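Local coordinates for protein HTH-type transcriptional repressor NemR (Escherichia coli, PDB 4YZE) that represses transcription of the nemRA-gloA operon by binding the NemR box, and takes part in the response to electrophiles and reactive chlorine species such as bleach, at residues Tyr50-Ser53 and Lys54-Gly58; Asp10-Glu13 and His14-Thr18; Gln21-Gln25 and Arg26-Gly30; Ala67-His70 and Gln71-Thr74. The protein carries 5 engineered substitutions. All coordinates share one frame; numbering follows the deposited sequence.

Interaction 1: Tyr50-Ser53 and Lys54-Gly58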
# COMPACT_ATOMS: atom_id res chain seq x y z
N TYR A 50 2.83 30.64 -13.16
CA TYR A 50 3.49 30.01 -12.02
C TYR A 50 4.10 28.67 -12.36
O TYR A 50 5.16 28.30 -11.86
CB TYR A 50 2.50 29.85 -10.86
CG TYR A 50 2.05 31.16 -10.27
CD1 TYR A 50 2.97 32.06 -9.75
CD2 TYR A 50 0.71 31.51 -10.25
CE1 TYR A 50 2.57 33.26 -9.22
CE2 TYR A 50 0.30 32.71 -9.72
CZ TYR A 50 1.23 33.59 -9.21
OH TYR A 50 0.83 34.79 -8.68
N PHE A 51 3.42 27.93 -13.23
CA PHE A 51 3.82 26.56 -13.51
C PHE A 51 3.86 26.33 -15.01
O PHE A 51 2.91 26.68 -15.71
CB PHE A 51 2.86 25.58 -12.83
CG PHE A 51 2.73 25.80 -11.35
CD1 PHE A 51 3.71 25.34 -10.48
CD2 PHE A 51 1.64 26.47 -10.83
CE1 PHE A 51 3.60 25.54 -9.12
CE2 PHE A 51 1.52 26.68 -9.47
CZ PHE A 51 2.50 26.21 -8.61
N ARG A 52 4.96 25.76 -15.48
CA ARG A 52 5.15 25.44 -16.89
C ARG A 52 4.05 24.53 -17.41
O ARG A 52 3.60 24.67 -18.55
CB ARG A 52 6.53 24.79 -17.10
CG ARG A 52 6.52 23.56 -18.00
CD ARG A 52 7.92 22.99 -18.19
NE ARG A 52 8.57 22.72 -16.91
CZ ARG A 52 8.69 21.52 -16.35
NH1 ARG A 52 8.20 20.45 -16.96
NH2 ARG A 52 9.30 21.40 -15.18
N SER A 53 3.61 23.60 -16.57
CA SER A 53 2.64 22.60 -16.98
C SER A 53 1.99 21.89 -15.80
O SER A 53 2.33 22.15 -14.64
CB SER A 53 3.33 21.54 -17.85
OG SER A 53 4.28 20.83 -17.08
N LYS A 54 1.07 20.98 -16.11
CA LYS A 54 0.41 20.20 -15.08
C LYS A 54 1.45 19.36 -14.35
O LYS A 54 1.39 19.21 -13.12
CB LYS A 54 -0.67 19.30 -15.68
CG LYS A 54 -1.36 18.45 -14.62
CD LYS A 54 -2.23 17.35 -15.22
CE LYS A 54 -2.98 16.64 -14.13
NZ LYS A 54 -3.61 15.36 -14.56
N GLU A 55 2.40 18.83 -15.11
CA GLU A 55 3.44 17.99 -14.54
C GLU A 55 4.28 18.78 -13.55
O GLU A 55 4.57 18.30 -12.45
CB GLU A 55 4.34 17.40 -15.63
CG GLU A 55 5.45 16.46 -15.05
CD GLU A 55 6.79 17.17 -14.82
OE1 GLU A 55 6.90 18.38 -15.13
OE2 GLU A 55 7.75 16.52 -14.35
N ALA A 56 4.67 19.99 -13.94
CA ALA A 56 5.50 20.85 -13.09
C ALA A 56 4.76 21.15 -11.78
O ALA A 56 5.33 21.09 -10.68
CB ALA A 56 5.85 22.14 -13.83
N PHE A 57 3.48 21.45 -11.93
CA PHE A 57 2.60 21.71 -10.81
C PHE A 57 2.55 20.55 -9.81
O PHE A 57 2.59 20.76 -8.58
CB PHE A 57 1.21 22.01 -11.35
CG PHE A 57 0.18 22.10 -10.29
CD1 PHE A 57 0.01 23.29 -9.58
CD2 PHE A 57 -0.62 21.02 -9.98
CE1 PHE A 57 -0.94 23.39 -8.59
CE2 PHE A 57 -1.57 21.10 -8.99
CZ PHE A 57 -1.74 22.29 -8.30
N GLY A 58 2.42 19.33 -10.33
CA GLY A 58 2.41 18.14 -9.49
C GLY A 58 3.67 17.99 -8.64
O GLY A 58 3.58 17.63 -7.47
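F51 and F57 meet in a T-shaped (edge-to-face) pair: the edge of F57 stands on the face of F51, with the ring planes at 90° and the centroids 5.2 Å apart. F57 CD1 makes the touch, 3.7 Å from F51 CE2 and displaced toward the rim of the ring. F57 holds CG anti to its backbone N (chi1 172°), which turns its CD1 edge to the face of F51. Both rings are buried, and flat apolar groups suit this corner. With only an alanine methyl at F51, the edge of F57 is likely to lose the face it rests on, leaving a gap.

Beside the rings S53 is the N-cap of helix 54-79. Its OG accepts from A56 N at 3.3 Å in a nearly straight bond, while S53 O receives F57 N in the first helical bond of the turn. A serine suits the cap because its short hydroxyl folds back onto the helix end.

The solvent side is looser. There R52 lays one face of its guanidinium over A56 CB, and R52 NH1 reaches E55 OE1 at 3.1 Å in a salt bridge whose hydrogen bond is weak, the flat groups turned 44° apart.

F51 is the first residue beyond the recognition helix 44-50, and helix 10-26 packs against both rings through L16, while K54 turns its amine to the carbonyl oxygens of M31 and F28.

Interaction 2: Asp10-Glu13 and His14-Thr18; sequences DTRE and HLLAT
R12 and L16 touch one helical turn apart: R12 NH1 lies 3.4 Å from L16 CD1, the two side chains crossing at a slant. R12 stays extended from CG to NE, and its long arm, partly exposed, stands out roughly at right angles to the helix axis, only the NH1 end coming beside L16. L16 carries CG anti to its carbonyl carbon (chi1 -66°), and CG settles 3.3 Å from R12 O.

Backbone bonds fix this spacing. L15 N donates to T11 O at 2.9 Å, L16 N to R12 O at 3.1 Å and A17 N to E13 O at 2.8 Å. One turn on, H14 O takes two donors, T18 N and T18 OG1, from opposite faces of its carbonyl plane; the hydroxyl, 2.7 Å away, also sits above one face of the H14 ring.

Farther out, E13 OE1 pairs with R64 in a salt bridge, which ties this helix to helix 54-79. The buried L15 and L16 suit the inner side: L15 packs on F47 and L36, and L16 on A60 and F57.

Such a first helix, polar outside and leucine-lined within, lying across the helix-turn-helix pair, is the arrangement of the TetR-type DNA-binding domain.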
# COMPACT_ATOMS: atom_id res chain seq x y z
N ASP A 10 0.45 34.09 -2.55
CA ASP A 10 -0.74 33.53 -1.92
C ASP A 10 -1.55 32.76 -2.96
O ASP A 10 -2.21 31.77 -2.66
CB ASP A 10 -1.60 34.65 -1.31
CG ASP A 10 -0.78 35.66 -0.51
OD1 ASP A 10 -0.23 36.60 -1.13
OD2 ASP A 10 -0.69 35.53 0.73
N THR A 11 -1.48 33.24 -4.21
CA THR A 11 -2.11 32.57 -5.34
C THR A 11 -1.46 31.22 -5.59
O THR A 11 -2.13 30.19 -5.75
CB THR A 11 -1.97 33.42 -6.62
OG1 THR A 11 -2.47 34.74 -6.38
CG2 THR A 11 -2.74 32.78 -7.78
N ARG A 12 -0.13 31.23 -5.63
CA ARG A 12 0.65 30.02 -5.80
C ARG A 12 0.27 28.93 -4.79
O ARG A 12 0.01 27.79 -5.19
CB ARG A 12 2.14 30.33 -5.68
CG ARG A 12 3.01 29.43 -6.52
CD ARG A 12 4.49 29.72 -6.30
NE ARG A 12 5.33 28.66 -6.84
CZ ARG A 12 5.62 27.54 -6.19
NH1 ARG A 12 5.12 27.32 -4.97
NH2 ARG A 12 6.40 26.62 -6.75
N GLU A 13 0.23 29.27 -3.51
CA GLU A 13 -0.18 28.30 -2.48
C GLU A 13 -1.62 27.85 -2.70
O GLU A 13 -1.96 26.69 -2.49
CB GLU A 13 -0.02 28.89 -1.07
CG GLU A 13 1.41 28.98 -0.57
CD GLU A 13 2.03 27.62 -0.28
OE1 GLU A 13 1.37 26.80 0.41
OE2 GLU A 13 3.17 27.37 -0.72
N HIS A 14 -2.47 28.78 -3.12
CA HIS A 14 -3.86 28.46 -3.36
C HIS A 14 -4.01 27.38 -4.42
O HIS A 14 -4.76 26.42 -4.21
CB HIS A 14 -4.66 29.70 -3.75
CG HIS A 14 -6.13 29.44 -3.86
ND1 HIS A 14 -6.83 28.70 -2.92
CD2 HIS A 14 -7.04 29.81 -4.79
CE1 HIS A 14 -8.09 28.63 -3.27
NE2 HIS A 14 -8.26 29.30 -4.40
N LEU A 15 -3.31 27.52 -5.55
CA LEU A 15 -3.32 26.50 -6.59
C LEU A 15 -2.81 25.15 -6.06
O LEU A 15 -3.42 24.10 -6.29
CB LEU A 15 -2.48 26.94 -7.79
CG LEU A 15 -3.06 28.00 -8.73
CD1 LEU A 15 -1.99 28.55 -9.65
CD2 LEU A 15 -4.22 27.45 -9.53
N LEU A 16 -1.69 25.18 -5.35
CA LEU A 16 -1.10 23.95 -4.83
C LEU A 16 -2.07 23.24 -3.89
O LEU A 16 -2.29 22.03 -4.00
CB LEU A 16 0.23 24.24 -4.15
CG LEU A 16 1.30 24.74 -5.12
CD1 LEU A 16 2.52 25.28 -4.37
CD2 LEU A 16 1.73 23.64 -6.11
N ALA A 17 -2.69 24.01 -2.99
CA ALA A 17 -3.62 23.47 -2.00
C ALA A 17 -4.83 22.84 -2.67
O ALA A 17 -5.23 21.72 -2.33
CB ALA A 17 -4.06 24.56 -1.03
N THR A 18 -5.41 23.57 -3.62
CA THR A 18 -6.55 23.07 -4.39
C THR A 18 -6.17 21.78 -5.10
O THR A 18 -6.91 20.79 -5.05
CB THR A 18 -7.01 24.09 -5.42
OG1 THR A 18 -7.13 25.38 -4.80
CG2 THR A 18 -8.34 23.68 -6.03

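Interaction 3: Gln21-Gln25 and Arg26-Gly30; sequences QLSLQ and RGFTG. Engineered in segment 21-25: S23 (natural residue Cys).
R26 curls back over the end of its own helix to meet Q25 and L22. The arginine chain bends at chi3 and returns beside Q25, the two side chains pointing the same way. Q25 CB lies over one face of the guanidinium, toward its rim, while L22 CD2 comes to its edge in plane, 3.4 Å from R26 NH1. L22 thus offers a methyl group to the flat cation and keeps its body buried. Q25 has CG anti to the carbonyl carbon (chi1 -83°) and is extended beyond it, which carries its amide out to the exposed guanidinium; amide and guanidinium planes stand 80° apart, and the bond from R26 NH2 to Q25 OE1 is weak, and so short that its detail is doubtful.

S23, an engineered replacement for the natural cysteine that forms a transient interchain disulfide in the presence of reactive electrophiles, places OG at the edge of the F28 ring, 3.3 Å from CD1. Its hydroxyl is hydrogen-bonded to G19 O.

The helix closes with R26 N bonded to L22 O at 2.9 Å and a weak bond from G27 N to S23 O. G27 then turns to positive phi (83°); a side chain here would jam against R26 O, so glycine fits the exit.

The loop that follows leads to helix 33-40, on which L22 packs through L36 and T39, while S23 and F28 both rest on M61 of helix 54-79.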
# COMPACT_ATOMS: atom_id res chain seq x y z
N GLN A 21 -6.08 18.78 -2.66
CA GLN A 21 -7.43 18.32 -2.33
C GLN A 21 -8.04 17.48 -3.46
O GLN A 21 -8.59 16.41 -3.22
CB GLN A 21 -8.34 19.50 -1.97
N LEU A 22 -7.92 17.98 -4.69
CA LEU A 22 -8.48 17.29 -5.86
C LEU A 22 -7.77 15.98 -6.20
O LEU A 22 -8.43 14.98 -6.52
CB LEU A 22 -8.49 18.22 -7.08
CG LEU A 22 -9.53 19.33 -7.13
CD1 LEU A 22 -9.26 20.24 -8.33
CD2 LEU A 22 -10.93 18.74 -7.21
N SER A 23 -6.43 15.99 -6.17
CA SER A 23 -5.63 14.78 -6.37
C SER A 23 -6.04 13.72 -5.37
O SER A 23 -6.17 12.54 -5.71
CB SER A 23 -4.14 15.08 -6.19
OG SER A 23 -3.62 15.83 -7.27
N LEU A 24 -6.23 14.15 -4.12
CA LEU A 24 -6.54 13.23 -3.03
C LEU A 24 -7.91 12.61 -3.26
O LEU A 24 -8.14 11.45 -2.91
CB LEU A 24 -6.50 13.97 -1.69
CG LEU A 24 -6.79 13.17 -0.42
CD1 LEU A 24 -5.82 12.01 -0.31
CD2 LEU A 24 -6.70 14.05 0.82
N GLN A 25 -8.80 13.38 -3.88
CA GLN A 25 -10.17 12.95 -4.12
C GLN A 25 -10.29 12.02 -5.32
O GLN A 25 -11.06 11.06 -5.29
CB GLN A 25 -11.08 14.16 -4.34
CG GLN A 25 -11.59 14.83 -3.07
CD GLN A 25 -12.73 15.81 -3.34
OE1 GLN A 25 -12.78 16.45 -4.40
NE2 GLN A 25 -13.66 15.92 -2.39
N ARG A 26 -9.56 12.31 -6.40
CA ARG A 26 -9.78 11.58 -7.64
C ARG A 26 -8.52 11.14 -8.36
O ARG A 26 -8.56 10.76 -9.54
CB ARG A 26 -10.68 12.39 -8.58
CG ARG A 26 -12.17 12.22 -8.27
CD ARG A 26 -13.02 13.35 -8.82
NE ARG A 26 -13.85 13.93 -7.76
CZ ARG A 26 -13.55 15.05 -7.12
NH1 ARG A 26 -12.45 15.73 -7.42
NH2 ARG A 26 -14.35 15.50 -6.16
N GLY A 27 -7.39 11.15 -7.66
CA GLY A 27 -6.12 10.82 -8.28
C GLY A 27 -5.51 12.01 -9.00
O GLY A 27 -6.22 12.97 -9.32
N PHE A 28 -4.21 11.97 -9.26
CA PHE A 28 -3.56 13.08 -9.94
C PHE A 28 -3.82 13.10 -11.45
O PHE A 28 -4.13 14.15 -12.02
CB PHE A 28 -2.05 13.14 -9.65
CG PHE A 28 -1.38 14.32 -10.30
CD1 PHE A 28 -1.55 15.60 -9.78
CD2 PHE A 28 -0.61 14.16 -11.45
CE1 PHE A 28 -0.94 16.69 -10.38
CE2 PHE A 28 -0.01 15.25 -12.06
CZ PHE A 28 -0.16 16.52 -11.52
N THR A 29 -3.68 11.95 -12.09
CA THR A 29 -3.93 11.84 -13.53
C THR A 29 -5.39 12.11 -13.82
O THR A 29 -5.75 12.58 -14.90
CB THR A 29 -3.56 10.46 -14.07
OG1 THR A 29 -3.93 9.46 -13.10
CG2 THR A 29 -2.07 10.37 -14.34
N GLY A 30 -6.23 11.79 -12.83
CA GLY A 30 -7.66 12.03 -12.93
C GLY A 30 -8.00 13.51 -12.92
O GLY A 30 -8.92 13.94 -13.59

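Interaction 4: Ala67-His70 and Gln71-Thr74; sequences AAYH and QRLT
One turn of the long helix 54-79, which runs from the DNA-binding domain into the C-terminal regulatory domain, carries this contact between A67-H70 and Q71-T74. T74 and H70 meet where T74 OG1 donates to H70 O at 2.7 Å. The same carbonyl oxygen also receives T74 N at 2.9 Å, the two donors coming from opposite faces of its plane. The hydroxyl can fold back because OG1 is anti to the carbonyl carbon (chi1 -59°), beside the backbone N. The hydroxyl also lies beside the imidazole of H70, with H70 CD2 3.7 Å from T74 OG1.

On another side of the helix R72 bends at chi3 and brings its guanidinium back toward Y69. One face of this group lies against Y69 CA and A68 O, and R72 NH2 stands at the edge of the phenol ring, 3.6 Å from Y69 CD1, with the planes 75° apart. Contact with a ring edge makes this packing rather than a cation-pi stack. The aliphatic stem suits the helix surface, and its charged end stays exposed. L73 turns to the buried side with Y69, both packing on Y91, while V135 and L138 of helix 122-148 lie against Y69 and L73 respectively.

A valine in place of T74 would probably leave H70 O with the backbone N-H as its one donor from this turn. The hydroxyl is thus spent on its own helix: a second grip on H70 O satisfies the polar end of T74 locally, beside the apolar contact that T74 makes with L138.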
# COMPACT_ATOMS: atom_id res chain seq x y z
N ALA A 67 7.00 18.47 2.40
CA ALA A 67 7.74 19.42 3.24
C ALA A 67 7.00 19.63 4.55
O ALA A 67 7.59 19.61 5.63
CB ALA A 67 7.93 20.75 2.53
N ALA A 68 5.70 19.82 4.43
CA ALA A 68 4.85 20.05 5.59
C ALA A 68 4.73 18.81 6.46
O ALA A 68 4.80 18.91 7.68
CB ALA A 68 3.48 20.53 5.14
N TYR A 69 4.56 17.64 5.83
CA TYR A 69 4.44 16.37 6.56
C TYR A 69 5.74 16.02 7.27
O TYR A 69 5.72 15.47 8.37
CB TYR A 69 4.06 15.23 5.60
CG TYR A 69 3.76 13.92 6.29
CD1 TYR A 69 2.51 13.67 6.86
CD2 TYR A 69 4.72 12.92 6.38
CE1 TYR A 69 2.24 12.46 7.49
CE2 TYR A 69 4.45 11.71 7.02
CZ TYR A 69 3.22 11.49 7.57
OH TYR A 69 2.96 10.29 8.19
N HIS A 70 6.85 16.32 6.62
CA HIS A 70 8.16 16.04 7.20
C HIS A 70 8.33 16.86 8.49
O HIS A 70 8.89 16.37 9.47
CB HIS A 70 9.27 16.36 6.19
CG HIS A 70 10.65 16.00 6.66
ND1 HIS A 70 11.20 14.75 6.48
CD2 HIS A 70 11.59 16.74 7.30
CE1 HIS A 70 12.43 14.74 6.98
NE2 HIS A 70 12.68 15.94 7.48
N GLN A 71 7.83 18.10 8.47
CA GLN A 71 7.95 19.00 9.60
C GLN A 71 7.07 18.53 10.75
O GLN A 71 7.54 18.39 11.89
CB GLN A 71 7.60 20.44 9.19
CG GLN A 71 8.09 21.53 10.15
CD GLN A 71 9.61 21.57 10.28
OE1 GLN A 71 10.18 21.03 11.23
NE2 GLN A 71 10.28 22.22 9.33
N ARG A 72 5.79 18.26 10.46
CA ARG A 72 4.90 17.69 11.48
C ARG A 72 5.53 16.46 12.15
O ARG A 72 5.60 16.38 13.37
CB ARG A 72 3.56 17.29 10.87
CG ARG A 72 2.56 18.42 10.73
CD ARG A 72 1.16 17.87 10.47
NE ARG A 72 1.07 17.11 9.22
CZ ARG A 72 0.99 17.67 8.02
NH1 ARG A 72 0.99 18.99 7.89
NH2 ARG A 72 0.91 16.91 6.93
N LEU A 73 6.00 15.52 11.33
CA LEU A 73 6.62 14.30 11.82
C LEU A 73 7.88 14.60 12.65
O LEU A 73 8.12 13.94 13.66
CB LEU A 73 6.99 13.40 10.64
CG LEU A 73 6.89 11.87 10.79
CD1 LEU A 73 8.05 11.17 10.10
CD2 LEU A 73 6.76 11.41 12.24
N THR A 74 8.66 15.59 12.24
CA THR A 74 9.86 15.99 12.98
C THR A 74 9.48 16.47 14.38
O THR A 74 10.09 16.06 15.37
CB THR A 74 10.65 17.11 12.28
OG1 THR A 74 11.05 16.68 10.98
CG2 THR A 74 11.90 17.46 13.10

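In the fold
Along the chain come interactions 2, 3, 1 and 4. Interactions 2 and 3 lie on helix 10-26 and its exit, their centres 15 Å apart; interactions 1 and 4 lie at the start and farther along helix 54-79, with centres 23 Å apart. The first three gather in the TetR-type DNA-binding domain. Interaction 1 touches both others: its aromatic rings pack on the leucine side of 10-18, and K54 reaches back to the carbonyl of F28. Interaction 4 stands apart, its nearest atoms about 8 to 10 Å from the rest. Side chains of L24 (helix 10-26, interaction 3) and Y69 (helix 54-79, interaction 4) each lie about 6 Å from that of C108, central to sensing reactive chlorine.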